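Local coordinates for protein sugar-binding transcriptional regulator, LacI family (Enterococcus faecalis, PDB 3CS3) that probably acts as a LacI-family transcriptional repressor that binds DNA regulatory regions, probably in response to a sugar or related ligand held by its periplasmic-binding-protein-like part, at residues W66-T70 with K71-K75; T90-R93 with N94-Q97; Y193-V196 with A197-Y201; N200-M203 with G204-I207; I243-L246 with M247-E250. One frame throughout, in Å; residues are numbered along the deposited sequence.

Interaction 1 of 5, residues W66-T70 with K71-K75; sequences WTFPT and KEIEK
Phe-68 is the first residue of the loop to reach the helix that follows it. Its CG lies anti to the backbone N (chi1 -158°), which carries the ring forward until Phe-68 CD2 comes to 3.6 Å from CG1 of Ile-73. Phe-68 CE2 meets CB of Glu-72 at 3.9 Å. Tyr-14 packs edge-to-face with this ring, and the buried Phe-68/Ile-73 pair faces Ile-63 of strand 60-64. Pro-69 comes next, as the N-cap of helix 70-78; strand 60-64 leads into this helix in the periplasmic-binding-protein-like alpha/beta fold of the LacI family. Pro-69 O receives the N-H of Ile-73 at 3.2 Å, in the carbonyl plane, and Pro-69 CG lies 3.7 Å from OE2 of Glu-72, whose chain is bent at chi2. Thr-70 opens the helix. Thr-70 O accepts from Glu-74 N at 2.9 Å in a nearly straight bond (168°). The two side chains run side by side, and CG2 of Thr-70 is 3.4 Å from OE1 of Glu-74, a methyl against a carboxylate oxygen. OG1 of Thr-70 turns instead to NH2 of Arg-88, which also binds the carbonyl of Phe-68.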
loop_
_atom_site.group_PDB
_atom_site.type_symbol
_atom_site.label_atom_id
_atom_site.label_comp_id
_atom_site.label_asym_id
_atom_site.label_seq_id
_atom_site.Cartn_x
_atom_site.Cartn_y
_atom_site.Cartn_z
ATOM N N TRP A 66 -2.599 -12.055 10.657
ATOM C CA TRP A 66 -3.446 -12.893 11.516
ATOM C C TRP A 66 -3.731 -14.283 10.930
ATOM O O TRP A 66 -4.100 -15.202 11.663
ATOM C CB TRP A 66 -4.761 -12.173 11.861
ATOM C CG TRP A 66 -5.712 -12.084 10.705
ATOM C CD1 TRP A 66 -5.694 -11.160 9.708
ATOM C CD2 TRP A 66 -6.811 -12.963 10.419
ATOM N NE1 TRP A 66 -6.711 -11.399 8.816
ATOM C CE2 TRP A 66 -7.411 -12.503 9.224
ATOM C CE3 TRP A 66 -7.342 -14.097 11.054
ATOM C CZ2 TRP A 66 -8.529 -13.130 8.650
ATOM C CZ3 TRP A 66 -8.455 -14.725 10.482
ATOM C CH2 TRP A 66 -9.035 -14.235 9.292
ATOM N N THR A 67 -3.565 -14.426 9.616
ATOM C CA THR A 67 -3.749 -15.716 8.942
ATOM C C THR A 67 -2.511 -16.613 9.020
ATOM O O THR A 67 -2.590 -17.802 8.705
ATOM C CB THR A 67 -4.131 -15.549 7.457
ATOM O OG1 THR A 67 -3.067 -14.903 6.752
ATOM C CG2 THR A 67 -5.407 -14.744 7.315
ATOM N N PHE A 68 -1.373 -16.036 9.410
ATOM C CA PHE A 68 -0.154 -16.797 9.673
ATOM C C PHE A 68 -0.383 -17.511 11.006
ATOM O O PHE A 68 -0.487 -16.853 12.042
ATOM C CB PHE A 68 1.046 -15.844 9.757
ATOM C CG PHE A 68 2.390 -16.488 9.494
ATOM C CD1 PHE A 68 3.265 -15.922 8.579
ATOM C CD2 PHE A 68 2.797 -17.631 10.177
ATOM C CE1 PHE A 68 4.513 -16.487 8.338
ATOM C CE2 PHE A 68 4.045 -18.206 9.942
ATOM C CZ PHE A 68 4.904 -17.632 9.027
ATOM N N PRO A 69 -0.486 -18.858 10.982
ATOM C CA PRO A 69 -0.872 -19.624 12.175
ATOM C C PRO A 69 0.237 -19.653 13.211
ATOM O O PRO A 69 1.404 -19.799 12.845
ATOM C CB PRO A 69 -1.114 -21.039 11.628
ATOM C CG PRO A 69 -1.149 -20.892 10.134
ATOM C CD PRO A 69 -0.244 -19.749 9.837
ATOM N N THR A 70 -0.143 -19.505 14.481
ATOM C CA THR A 70 0.784 -19.483 15.622
ATOM C C THR A 70 1.653 -20.740 15.698
ATOM O O THR A 70 2.857 -20.645 15.947
ATOM C CB THR A 70 0.025 -19.266 16.960
ATOM O OG1 THR A 70 -0.794 -18.097 16.859
ATOM C CG2 THR A 70 0.986 -19.082 18.130
ATOM N N LYS A 71 1.047 -21.903 15.454
ATOM C CA LYS A 71 1.769 -23.182 15.438
ATOM C C LYS A 71 2.894 -23.227 14.394
ATOM O O LYS A 71 3.959 -23.787 14.655
ATOM C CB LYS A 71 0.798 -24.354 15.258
ATOM C CG LYS A 71 -0.044 -24.644 16.501
ATOM C CD LYS A 71 -1.046 -25.773 16.271
ATOM C CE LYS A 71 -1.909 -25.997 17.511
ATOM N NZ LYS A 71 -3.026 -26.951 17.267
ATOM N N GLU A 72 2.654 -22.621 13.230
ATOM C CA GLU A 72 3.692 -22.421 12.210
ATOM C C GLU A 72 4.800 -21.473 12.669
ATOM O O GLU A 72 5.959 -21.646 12.281
ATOM C CB GLU A 72 3.087 -21.903 10.902
ATOM C CG GLU A 72 3.209 -22.852 9.719
ATOM C CD GLU A 72 2.290 -24.053 9.819
ATOM O OE1 GLU A 72 2.807 -25.175 10.019
ATOM O OE2 GLU A 72 1.057 -23.875 9.700
ATOM N N ILE A 73 4.440 -20.476 13.480
ATOM C CA ILE A 73 5.417 -19.516 14.014
ATOM C C ILE A 73 6.344 -20.210 15.012
ATOM O O ILE A 73 7.564 -20.085 14.909
ATOM C CB ILE A 73 4.742 -18.243 14.622
ATOM C CG1 ILE A 73 4.013 -17.459 13.527
ATOM C CG2 ILE A 73 5.763 -17.343 15.322
ATOM C CD1 ILE A 73 3.375 -16.166 13.980
ATOM N N GLU A 74 5.758 -20.966 15.942
ATOM C CA GLU A 74 6.518 -21.776 16.902
ATOM C C GLU A 74 7.502 -22.759 16.249
ATOM O O GLU A 74 8.648 -22.861 16.689
ATOM C CB GLU A 74 5.581 -22.518 17.860
ATOM C CG GLU A 74 5.416 -21.852 19.232
ATOM C CD GLU A 74 4.007 -21.344 19.510
ATOM O OE1 GLU A 74 3.079 -21.674 18.746
ATOM O OE2 GLU A 74 3.825 -20.628 20.518
ATOM N N LYS A 75 7.053 -23.457 15.203
ATOM C CA LYS A 75 7.886 -24.413 14.455
ATOM C C LYS A 75 9.090 -23.755 13.782
ATOM O O LYS A 75 10.168 -24.350 13.700
ATOM C CB LYS A 75 7.064 -25.139 13.387
ATOM C CG LYS A 75 6.192 -26.269 13.901
ATOM C CD LYS A 75 5.442 -26.921 12.748
ATOM C CE LYS A 75 4.542 -28.044 13.231
ATOM N NZ LYS A 75 3.789 -28.665 12.105
#

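Interaction 2 of 5, residues T90-R93 with N94-Q97; sequences TEHR and NIRQ. With SO4 (sulfate ion), chain B; SO4 (sulfate ion), chain E.
Arg-93 and Asn-94, where Thr-90 to Arg-93 folds back on Asn-94 to Gln-97, cradle a sulfate ion, probably from the crystallisation liquor: Asn-94 N reaches O2 of this chain B sulfate at 3.0 Å, and Arg-93 CA lies 3.4 Å from its O3. The guanidinium of Arg-96 meets this ion and a second sulfate at its edge: NH1 gives a bond of 2.8 Å to O3 of the chain B sulfate, while NH2 is shared between O4 of that ion and, at 2.9 Å, O2 of the chain E sulfate. Arg-96 NH1 also binds the carbonyl O of Ile-95, which helps fix the rotation of the group. A type II turn from His-92 to Ile-95 brings Thr-90 and His-92 against Ile-95. With chi1 at -46°, Ile-95 holds CG2 anti to its backbone N, 3.6 Å from CG2 of Thr-90; Ile-95 CD1 lies 3.8 Å from both ND1 and CB of His-92. Further along, Thr-90 N donates to OE1 of Gln-97 at 2.8 Å, fairly straight (163°) but from 39° above the amide carbonyl plane. Ile-95 packs on Ile-73 and Ala-77 of helix 70-78, while strand 95-100 pairs with strands 82-85 and 255-262.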
loop_
_atom_site.group_PDB
_atom_site.type_symbol
_atom_site.label_atom_id
_atom_site.label_comp_id
_atom_site.label_asym_id
_atom_site.label_seq_id
_atom_site.Cartn_x
_atom_site.Cartn_y
_atom_site.Cartn_z
ATOM N N THR A 90 2.840 -14.028 22.936
ATOM C CA THR A 90 3.589 -15.274 22.906
ATOM C C THR A 90 4.311 -15.484 24.233
ATOM O O THR A 90 4.492 -14.540 25.010
ATOM C CB THR A 90 4.599 -15.281 21.736
ATOM O OG1 THR A 90 5.202 -16.574 21.625
ATOM C CG2 THR A 90 5.683 -14.223 21.944
ATOM N N GLU A 91 4.709 -16.725 24.492
ATOM C CA GLU A 91 5.476 -17.053 25.684
ATOM C C GLU A 91 6.681 -17.903 25.297
ATOM O O GLU A 91 7.553 -18.190 26.123
ATOM C CB GLU A 91 4.593 -17.781 26.702
ATOM C CG GLU A 91 4.910 -17.441 28.158
ATOM C CD GLU A 91 4.701 -15.966 28.478
ATOM O OE1 GLU A 91 3.544 -15.496 28.413
ATOM O OE2 GLU A 91 5.696 -15.279 28.795
ATOM N N HIS A 92 6.716 -18.282 24.021
ATOM C CA HIS A 92 7.768 -19.115 23.452
ATOM C C HIS A 92 9.106 -18.384 23.424
ATOM O O HIS A 92 9.159 -17.165 23.238
ATOM C CB HIS A 92 7.367 -19.540 22.037
ATOM C CG HIS A 92 8.152 -20.695 21.498
ATOM N ND1 HIS A 92 9.186 -20.540 20.600
ATOM C CD2 HIS A 92 8.042 -22.028 21.718
ATOM C CE1 HIS A 92 9.684 -21.725 20.295
ATOM N NE2 HIS A 92 9.008 -22.644 20.960
ATOM N N ARG A 93 10.185 -19.134 23.635
ATOM C CA ARG A 93 11.529 -18.587 23.497
ATOM C C ARG A 93 11.825 -18.377 22.015
ATOM O O ARG A 93 11.243 -19.057 21.164
ATOM C CB ARG A 93 12.583 -19.485 24.164
ATOM C CG ARG A 93 12.651 -20.918 23.644
ATOM C CD ARG A 93 14.009 -21.539 23.927
ATOM N NE ARG A 93 15.067 -20.930 23.119
ATOM C CZ ARG A 93 16.364 -21.209 23.230
ATOM N NH1 ARG A 93 17.239 -20.596 22.443
ATOM N NH2 ARG A 93 16.792 -22.095 24.122
ATOM N N ASN A 94 12.713 -17.424 21.726
ATOM C CA ASN A 94 13.013 -16.960 20.358
ATOM C C ASN A 94 11.944 -16.071 19.708
ATOM O O ASN A 94 12.092 -15.666 18.557
ATOM C CB ASN A 94 13.413 -18.110 19.418
ATOM C CG ASN A 94 14.904 -18.201 19.210
ATOM O OD1 ASN A 94 15.606 -17.184 19.172
ATOM N ND2 ASN A 94 15.398 -19.423 19.056
ATOM N N ILE A 95 10.876 -15.770 20.443
ATOM C CA ILE A 95 9.846 -14.860 19.957
ATOM C C ILE A 95 9.662 -13.674 20.905
ATOM O O ILE A 95 9.642 -13.845 22.119
ATOM C CB ILE A 95 8.492 -15.581 19.676
ATOM C CG1 ILE A 95 8.721 -16.885 18.891
ATOM C CG2 ILE A 95 7.552 -14.663 18.888
ATOM C CD1 ILE A 95 7.490 -17.758 18.725
ATOM N N ARG A 96 9.567 -12.471 20.341
ATOM C CA ARG A 96 9.240 -11.268 21.104
ATOM C C ARG A 96 8.051 -10.544 20.493
ATOM O O ARG A 96 7.678 -10.827 19.361
ATOM C CB ARG A 96 10.443 -10.330 21.184
ATOM C CG ARG A 96 11.609 -10.906 21.961
ATOM C CD ARG A 96 11.265 -11.178 23.435
ATOM N NE ARG A 96 12.490 -11.525 24.148
ATOM C CZ ARG A 96 12.934 -12.768 24.314
ATOM N NH1 ARG A 96 12.235 -13.797 23.850
ATOM N NH2 ARG A 96 14.075 -12.982 24.949
ATOM N N GLN A 97 7.470 -9.605 21.243
ATOM C CA GLN A 97 6.274 -8.877 20.810
ATOM C C GLN A 97 6.525 -7.387 20.730
ATOM O O GLN A 97 7.083 -6.805 21.655
ATOM C CB GLN A 97 5.120 -9.085 21.789
ATOM C CG GLN A 97 4.817 -10.514 22.171
ATOM C CD GLN A 97 4.065 -10.612 23.493
ATOM O OE1 GLN A 97 3.901 -11.700 24.040
ATOM N NE2 GLN A 97 3.605 -9.472 24.012
HETATM S S SO4 B . 14.943 -16.330 24.375
HETATM O O1 SO4 B . 15.367 -17.624 24.898
HETATM O O2 SO4 B . 15.167 -16.301 22.933
HETATM O O3 SO4 B . 13.527 -16.136 24.669
HETATM O O4 SO4 B . 15.723 -15.267 25.003
HETATM S S SO4 E . 14.751 -10.414 27.225
HETATM O O1 SO4 E . 13.328 -10.129 27.071
HETATM O O2 SO4 E . 15.369 -10.575 25.911
HETATM O O3 SO4 E . 15.398 -9.313 27.932
HETATM O O4 SO4 E . 14.906 -11.647 27.991
#

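Interaction 3 of 5, residues Y193-V196 with A197-Y201; sequences YKYV and AETNY
This is a local contact at the C-terminal end of helix 186-196, where Tyr-193 to Val-196 meet the chain that leaves the helix towards strand 207-210. The last turn is held by Ala-197 N, which donates to Tyr-193 O at 3.0 Å. Beyond it Val-196 to Thr-199 form a type I beta turn, and Val-196 O is gripped twice by Thr-199: by N at 3.1 Å and by OG1 at 2.9 Å, both from the same face of the carbonyl plane. With chi1 at 66°, OG1 of Thr-199 lies between its own backbone N and carbonyl carbon, within reach of that oxygen. The other branch, Thr-199 CG2, points to the ring of Tyr-195 and stands 3.7 Å from Tyr-195 CE1, the two side chains crossing at about a right angle. In this alpha/beta domain the helix packs against the parallel sheet, and Val-196 also rests on Ile-207 at its edge strand. CG1 of Val-196 comes 3.9 Å from CB of Tyr-201. Tyr-195 packs edge-to-face with Tyr-164 of helix 160-170, whose hydroxyl is also bonded to Glu-198. Lys-194 pairs with Glu-160 and with Glu-216 of the second subunit.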
loop_
_atom_site.group_PDB
_atom_site.type_symbol
_atom_site.label_atom_id
_atom_site.label_comp_id
_atom_site.label_asym_id
_atom_site.label_seq_id
_atom_site.Cartn_x
_atom_site.Cartn_y
_atom_site.Cartn_z
ATOM N N TYR A 193 -17.352 5.369 4.314
ATOM C CA TYR A 193 -17.395 6.598 3.500
ATOM C C TYR A 193 -17.868 6.333 2.069
ATOM O O TYR A 193 -18.710 7.067 1.550
ATOM C CB TYR A 193 -16.022 7.264 3.434
ATOM C CG TYR A 193 -15.698 8.225 4.547
ATOM C CD1 TYR A 193 -15.412 7.770 5.833
ATOM C CD2 TYR A 193 -15.640 9.591 4.306
ATOM C CE1 TYR A 193 -15.097 8.656 6.856
ATOM C CE2 TYR A 193 -15.324 10.487 5.320
ATOM C CZ TYR A 193 -15.054 10.010 6.592
ATOM O OH TYR A 193 -14.739 10.888 7.600
ATOM N N LYS A 194 -17.321 5.284 1.452
ATOM C CA LYS A 194 -17.680 4.881 0.088
ATOM C C LYS A 194 -19.180 4.672 -0.108
ATOM O O LYS A 194 -19.766 5.244 -1.028
ATOM C CB LYS A 194 -16.920 3.618 -0.334
ATOM C CG LYS A 194 -15.825 3.843 -1.366
ATOM C CD LYS A 194 -14.502 4.301 -0.756
ATOM C CE LYS A 194 -13.459 4.509 -1.853
ATOM N NZ LYS A 194 -12.059 4.369 -1.370
ATOM N N TYR A 195 -19.792 3.872 0.766
ATOM C CA TYR A 195 -21.222 3.579 0.674
ATOM C C TYR A 195 -22.108 4.782 0.995
ATOM O O TYR A 195 -23.149 4.968 0.364
ATOM C CB TYR A 195 -21.606 2.383 1.557
ATOM C CG TYR A 195 -23.050 1.957 1.386
ATOM C CD1 TYR A 195 -24.031 2.366 2.290
ATOM C CD2 TYR A 195 -23.438 1.168 0.308
ATOM C CE1 TYR A 195 -25.356 1.991 2.126
ATOM C CE2 TYR A 195 -24.760 0.789 0.135
ATOM C CZ TYR A 195 -25.713 1.203 1.048
ATOM O OH TYR A 195 -27.025 0.827 0.885
ATOM N N VAL A 196 -21.692 5.591 1.968
ATOM C CA VAL A 196 -22.452 6.779 2.381
ATOM C C VAL A 196 -22.455 7.855 1.279
ATOM O O VAL A 196 -23.417 8.620 1.146
ATOM C CB VAL A 196 -21.965 7.309 3.764
ATOM C CG1 VAL A 196 -22.540 8.679 4.097
ATOM C CG2 VAL A 196 -22.343 6.321 4.857
ATOM N N ALA A 197 -21.399 7.862 0.465
ATOM C CA ALA A 197 -21.318 8.712 -0.725
ATOM C C ALA A 197 -22.354 8.326 -1.791
ATOM O O ALA A 197 -22.700 9.141 -2.646
ATOM C CB ALA A 197 -19.910 8.679 -1.308
ATOM N N GLU A 198 -22.848 7.091 -1.727
ATOM C CA GLU A 198 -23.907 6.619 -2.618
ATOM C C GLU A 198 -25.305 6.742 -1.991
ATOM O O GLU A 198 -26.278 6.199 -2.522
ATOM C CB GLU A 198 -23.649 5.166 -3.030
ATOM C CG GLU A 198 -22.364 4.943 -3.821
ATOM C CD GLU A 198 -22.032 3.467 -4.009
ATOM O OE1 GLU A 198 -20.868 3.155 -4.342
ATOM O OE2 GLU A 198 -22.931 2.616 -3.821
ATOM N N THR A 199 -25.401 7.441 -0.859
ATOM C CA THR A 199 -26.682 7.628 -0.163
ATOM C C THR A 199 -26.958 9.094 0.166
ATOM O O THR A 199 -26.107 9.964 -0.052
ATOM C CB THR A 199 -26.769 6.820 1.167
ATOM O OG1 THR A 199 -25.825 7.336 2.113
ATOM C CG2 THR A 199 -26.532 5.323 0.953
ATOM N N ASN A 200 -28.152 9.342 0.709
ATOM C CA ASN A 200 -28.570 10.675 1.144
ATOM C C ASN A 200 -28.001 11.062 2.514
ATOM O O ASN A 200 -28.199 12.190 2.985
ATOM C CB ASN A 200 -30.105 10.787 1.142
ATOM C CG ASN A 200 -30.783 9.693 1.961
ATOM O OD1 ASN A 200 -30.640 8.501 1.677
ATOM N ND2 ASN A 200 -31.539 10.099 2.975
ATOM N N TYR A 201 -27.295 10.121 3.145
ATOM C CA TYR A 201 -26.693 10.322 4.463
ATOM C C TYR A 201 -25.486 11.256 4.413
ATOM O O TYR A 201 -24.721 11.257 3.447
ATOM C CB TYR A 201 -26.281 8.983 5.080
ATOM C CG TYR A 201 -27.435 8.104 5.513
ATOM C CD1 TYR A 201 -27.970 8.204 6.799
ATOM C CD2 TYR A 201 -27.985 7.163 4.642
ATOM C CE1 TYR A 201 -29.030 7.392 7.204
ATOM C CE2 TYR A 201 -29.043 6.347 5.034
ATOM C CZ TYR A 201 -29.559 6.467 6.315
ATOM O OH TYR A 201 -30.603 5.659 6.701
#

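Interaction 4 of 5, residues N200-M203 with G204-I207; sequences NYQM and GKDI
Gln-202 and Asp-206 tie together the reversal at the end of the loop between helix 186-196 and strand 207-210, an edge strand of the four-stranded parallel sheet. The bond from Asp-206 N to Gln-202 O makes it an alpha-turn, and a single beta bridge joins Met-203 to Ile-207. Gln-202 leaves the backbone with CG anti to its N (chi1 -173°) and stays extended. Gln-202 CB is 3.4 Å from OD2 of Asp-206, CG passes 4.1 Å from CB of Lys-205, and at the tip Gln-202 OE1 lies 3.5 Å from that same CB. NE2 comes to a similar separation from CD of Lys-205, whose chain crosses the amide at a slant. Gln-202 N donates to OD2 of Asp-206 at 2.8 Å, from 36° above the carboxylate plane, while Gln-202 O receives Asp-206 N in the carbonyl plane and the N atoms of Lys-205 and Ile-207 more weakly. Gly-204 takes a positive phi (95°), which lets the chain turn back, and its N donates to Ile-207 O. Asp-206 CB lies at the edge of the Tyr-201 ring, beside CD1. On the side facing helix 186-196, Met-203 bends at chi2 and chi3, which brings Met-203 CE to 3.9 Å from Ile-207 CG2.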
loop_
_atom_site.group_PDB
_atom_site.type_symbol
_atom_site.label_atom_id
_atom_site.label_comp_id
_atom_site.label_asym_id
_atom_site.label_seq_id
_atom_site.Cartn_x
_atom_site.Cartn_y
_atom_site.Cartn_z
ATOM N N ASN A 200 -28.152 9.342 0.709
ATOM C CA ASN A 200 -28.570 10.675 1.144
ATOM C C ASN A 200 -28.001 11.062 2.514
ATOM O O ASN A 200 -28.199 12.190 2.985
ATOM C CB ASN A 200 -30.105 10.787 1.142
ATOM C CG ASN A 200 -30.783 9.693 1.961
ATOM O OD1 ASN A 200 -30.640 8.501 1.677
ATOM N ND2 ASN A 200 -31.539 10.099 2.975
ATOM N N TYR A 201 -27.295 10.121 3.145
ATOM C CA TYR A 201 -26.693 10.322 4.463
ATOM C C TYR A 201 -25.486 11.256 4.413
ATOM O O TYR A 201 -24.721 11.257 3.447
ATOM C CB TYR A 201 -26.281 8.983 5.080
ATOM C CG TYR A 201 -27.435 8.104 5.513
ATOM C CD1 TYR A 201 -27.970 8.204 6.799
ATOM C CD2 TYR A 201 -27.985 7.163 4.642
ATOM C CE1 TYR A 201 -29.030 7.392 7.204
ATOM C CE2 TYR A 201 -29.043 6.347 5.034
ATOM C CZ TYR A 201 -29.559 6.467 6.315
ATOM O OH TYR A 201 -30.603 5.659 6.701
ATOM N N GLN A 202 -25.333 12.045 5.472
ATOM C CA GLN A 202 -24.247 13.003 5.599
ATOM C C GLN A 202 -23.276 12.521 6.677
ATOM O O GLN A 202 -23.678 12.287 7.820
ATOM C CB GLN A 202 -24.817 14.378 5.959
ATOM C CG GLN A 202 -23.810 15.525 5.974
ATOM C CD GLN A 202 -24.430 16.845 6.415
ATOM O OE1 GLN A 202 -23.882 17.546 7.265
ATOM N NE2 GLN A 202 -25.582 17.184 5.844
ATOM N N MET A 203 -22.008 12.366 6.302
ATOM C CA MET A 203 -20.962 11.933 7.230
ATOM C C MET A 203 -20.679 13.017 8.265
ATOM O O MET A 203 -20.534 14.192 7.923
ATOM C CB MET A 203 -19.685 11.558 6.470
ATOM C CG MET A 203 -18.622 10.830 7.306
ATOM S SD MET A 203 -19.152 9.243 8.004
ATOM C CE MET A 203 -19.630 8.348 6.527
ATOM N N GLY A 204 -20.629 12.613 9.532
ATOM C CA GLY A 204 -20.437 13.543 10.643
ATOM C C GLY A 204 -21.741 14.000 11.274
ATOM O O GLY A 204 -21.782 14.302 12.464
ATOM N N LYS A 205 -22.805 14.049 10.472
ATOM C CA LYS A 205 -24.121 14.491 10.927
ATOM C C LYS A 205 -25.066 13.305 11.160
ATOM O O LYS A 205 -25.507 13.070 12.288
ATOM C CB LYS A 205 -24.726 15.480 9.919
ATOM C CG LYS A 205 -26.121 15.994 10.276
ATOM C CD LYS A 205 -26.835 16.542 9.050
ATOM C CE LYS A 205 -28.329 16.698 9.289
ATOM N NZ LYS A 205 -29.059 16.953 8.013
ATOM N N ASP A 206 -25.364 12.568 10.090
ATOM C CA ASP A 206 -26.307 11.447 10.134
ATOM C C ASP A 206 -25.627 10.164 10.586
ATOM O O ASP A 206 -26.255 9.297 11.194
ATOM C CB ASP A 206 -26.947 11.220 8.761
ATOM C CG ASP A 206 -27.590 12.474 8.191
ATOM O OD1 ASP A 206 -28.103 13.304 8.975
ATOM O OD2 ASP A 206 -27.588 12.621 6.951
ATOM N N ILE A 207 -24.346 10.048 10.258
ATOM C CA ILE A 207 -23.535 8.908 10.657
ATOM C C ILE A 207 -22.190 9.406 11.184
ATOM O O ILE A 207 -21.430 10.058 10.468
ATOM C CB ILE A 207 -23.398 7.840 9.513
ATOM C CG1 ILE A 207 -22.317 6.805 9.846
ATOM C CG2 ILE A 207 -23.147 8.501 8.149
ATOM C CD1 ILE A 207 -22.483 5.483 9.115
#

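Interaction 5 of 5, residues I243-L246 with M247-E250; sequences IIHL and MRGE
A Schellman motif ends helix 232-247, with Gly-249 at the C-prime position in positive phi. Its two bonds run back from the loop into the last turn: Glu-250 N to His-245 O at 2.9 Å, nearly along the C=O axis, and the weaker Gly-249 N to Leu-246 O at 3.3 Å. Two residues earlier, Met-247 N still binds Ile-243 O in helical fashion. Above this cap three polar side chains gather. His-245 CG lies anti to its carbonyl carbon (chi1 -78°), which sets the ring beneath OE1 of Glu-250; that oxygen stands over one face, displaced towards the rim and 3.6 Å from His-245 CG, with the carboxylate plane almost perpendicular to the ring (87°). In the modelled conformer of Arg-248, one of two, NH1 lies over a ring face too, 4.0 Å from His-245 CE1, and donates to OE1 of Glu-250 at 2.9 Å, on the syn lone pair, in a salt bridge. The same conformer puts CG2 of Ile-244 over one guanidinium face, 3.8 Å from Arg-248 NE. Ile-243 and Ile-244 pack on Leu-34 of helix 23-35. The opposite charges of Glu-250 and Arg-248 beside the imidazole probably offset each other in part, leaving neither protonation state of His-245 clearly preferred.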
loop_
_atom_site.group_PDB
_atom_site.type_symbol
_atom_site.label_atom_id
_atom_site.label_comp_id
_atom_site.label_asym_id
_atom_site.label_seq_id
_atom_site.Cartn_x
_atom_site.Cartn_y
_atom_site.Cartn_z
ATOM N N ILE A 243 14.465 -7.564 16.634
ATOM C CA ILE A 243 14.842 -8.778 15.908
ATOM C C ILE A 243 16.371 -8.958 15.858
ATOM O O ILE A 243 16.868 -10.076 15.989
ATOM C CB ILE A 243 14.133 -8.887 14.494
ATOM C CG1 ILE A 243 14.308 -10.270 13.884
ATOM C CG2 ILE A 243 14.599 -7.838 13.508
ATOM C CD1 ILE A 243 13.314 -11.246 14.361
ATOM N N ILE A 244 17.102 -7.852 15.716
ATOM C CA ILE A 244 18.561 -7.878 15.782
ATOM C C ILE A 244 19.023 -8.334 17.164
ATOM O O ILE A 244 19.730 -9.332 17.273
ATOM C CB ILE A 244 19.192 -6.506 15.420
ATOM C CG1 ILE A 244 18.868 -6.110 13.966
ATOM C CG2 ILE A 244 20.706 -6.501 15.679
ATOM C CD1 ILE A 244 19.193 -7.164 12.908
ATOM N N HIS A 245 18.585 -7.624 18.205
ATOM C CA HIS A 245 18.942 -7.932 19.594
ATOM C C HIS A 245 18.588 -9.365 19.976
ATOM O O HIS A 245 19.378 -10.041 20.624
ATOM C CB HIS A 245 18.274 -6.948 20.563
ATOM C CG HIS A 245 18.944 -5.608 20.631
ATOM N ND1 HIS A 245 19.329 -4.903 19.509
ATOM C CD2 HIS A 245 19.276 -4.834 21.690
ATOM C CE1 HIS A 245 19.882 -3.762 19.874
ATOM N NE2 HIS A 245 19.862 -3.693 21.193
ATOM N N LEU A 246 17.420 -9.827 19.537
ATOM C CA LEU A 246 16.938 -11.173 19.845
ATOM C C LEU A 246 17.790 -12.268 19.200
ATOM O O LEU A 246 18.074 -13.289 19.836
ATOM C CB LEU A 246 15.460 -11.321 19.446
ATOM C CG LEU A 246 14.724 -12.656 19.538
ATOM C CD1 LEU A 246 14.638 -13.149 20.969
ATOM C CD2 LEU A 246 13.347 -12.506 18.937
ATOM N N MET A 247 18.212 -12.050 17.956
ATOM C CA MET A 247 18.994 -13.059 17.246
ATOM C C MET A 247 20.477 -13.023 17.612
ATOM O O MET A 247 21.219 -13.956 17.301
ATOM C CB MET A 247 18.743 -13.009 15.730
ATOM C CG MET A 247 19.659 -12.139 14.883
ATOM S SD MET A 247 19.020 -11.955 13.192
ATOM C CE MET A 247 17.960 -13.390 13.051
ATOM N N ARG A 248 20.886 -11.952 18.289
ATOM C CA ARG A 248 22.243 -11.801 18.815
ATOM C C ARG A 248 22.309 -12.222 20.283
ATOM O O ARG A 248 23.280 -11.926 20.981
ATOM C CB ARG A 248 22.724 -10.353 18.680
ATOM C CG ARG A 248 23.014 -9.897 17.259
ATOM C CD ARG A 248 23.878 -8.637 17.237
ATOM N NE ARG A 248 23.379 -7.586 18.125
ATOM C CZ ARG A 248 23.899 -6.364 18.217
ATOM N NH1 ARG A 248 23.370 -5.482 19.057
ATOM N NH2 ARG A 248 24.943 -6.017 17.472
ATOM N N GLY A 249 21.259 -12.895 20.752
ATOM C CA GLY A 249 21.184 -13.414 22.116
ATOM C C GLY A 249 20.942 -12.394 23.211
ATOM O O GLY A 249 20.826 -12.759 24.383
ATOM N N GLU A 250 20.841 -11.123 22.829
ATOM C CA GLU A 250 20.795 -10.013 23.780
ATOM C C GLU A 250 19.431 -9.829 24.448
ATOM O O GLU A 250 18.477 -10.566 24.168
ATOM C CB GLU A 250 21.253 -8.713 23.104
ATOM C CG GLU A 250 22.742 -8.691 22.773
ATOM C CD GLU A 250 23.098 -7.740 21.642
ATOM O OE1 GLU A 250 22.253 -6.899 21.268
ATOM O OE2 GLU A 250 24.234 -7.835 21.124
#

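How the interactions relate
Interactions 1, 2 and 5 lie together in space. Interaction 2 sits between the other two, its centre 12 Å from each. Ile-73 CG2 meets Ile-95 CD1 at 3.8 Å, joining helix 70-78 to the start of strand 95-100, and Leu-246 CD1 approaches Arg-96 CZ at the same distance, bringing the end of helix 232-247 close to a bound sulfate. The 193-201 and 200-207 contacts lie across the chain's centre from these three; the centres of interactions 3 and 4 are 49 and 50 Å from that of interaction 5. They share Asn-200 and Tyr-201, and their own centres are 8 Å apart: Tyr-193 CZ touches Met-203 CG at 3.7 Å, continuing the helix packing into the turn before strand 207-210.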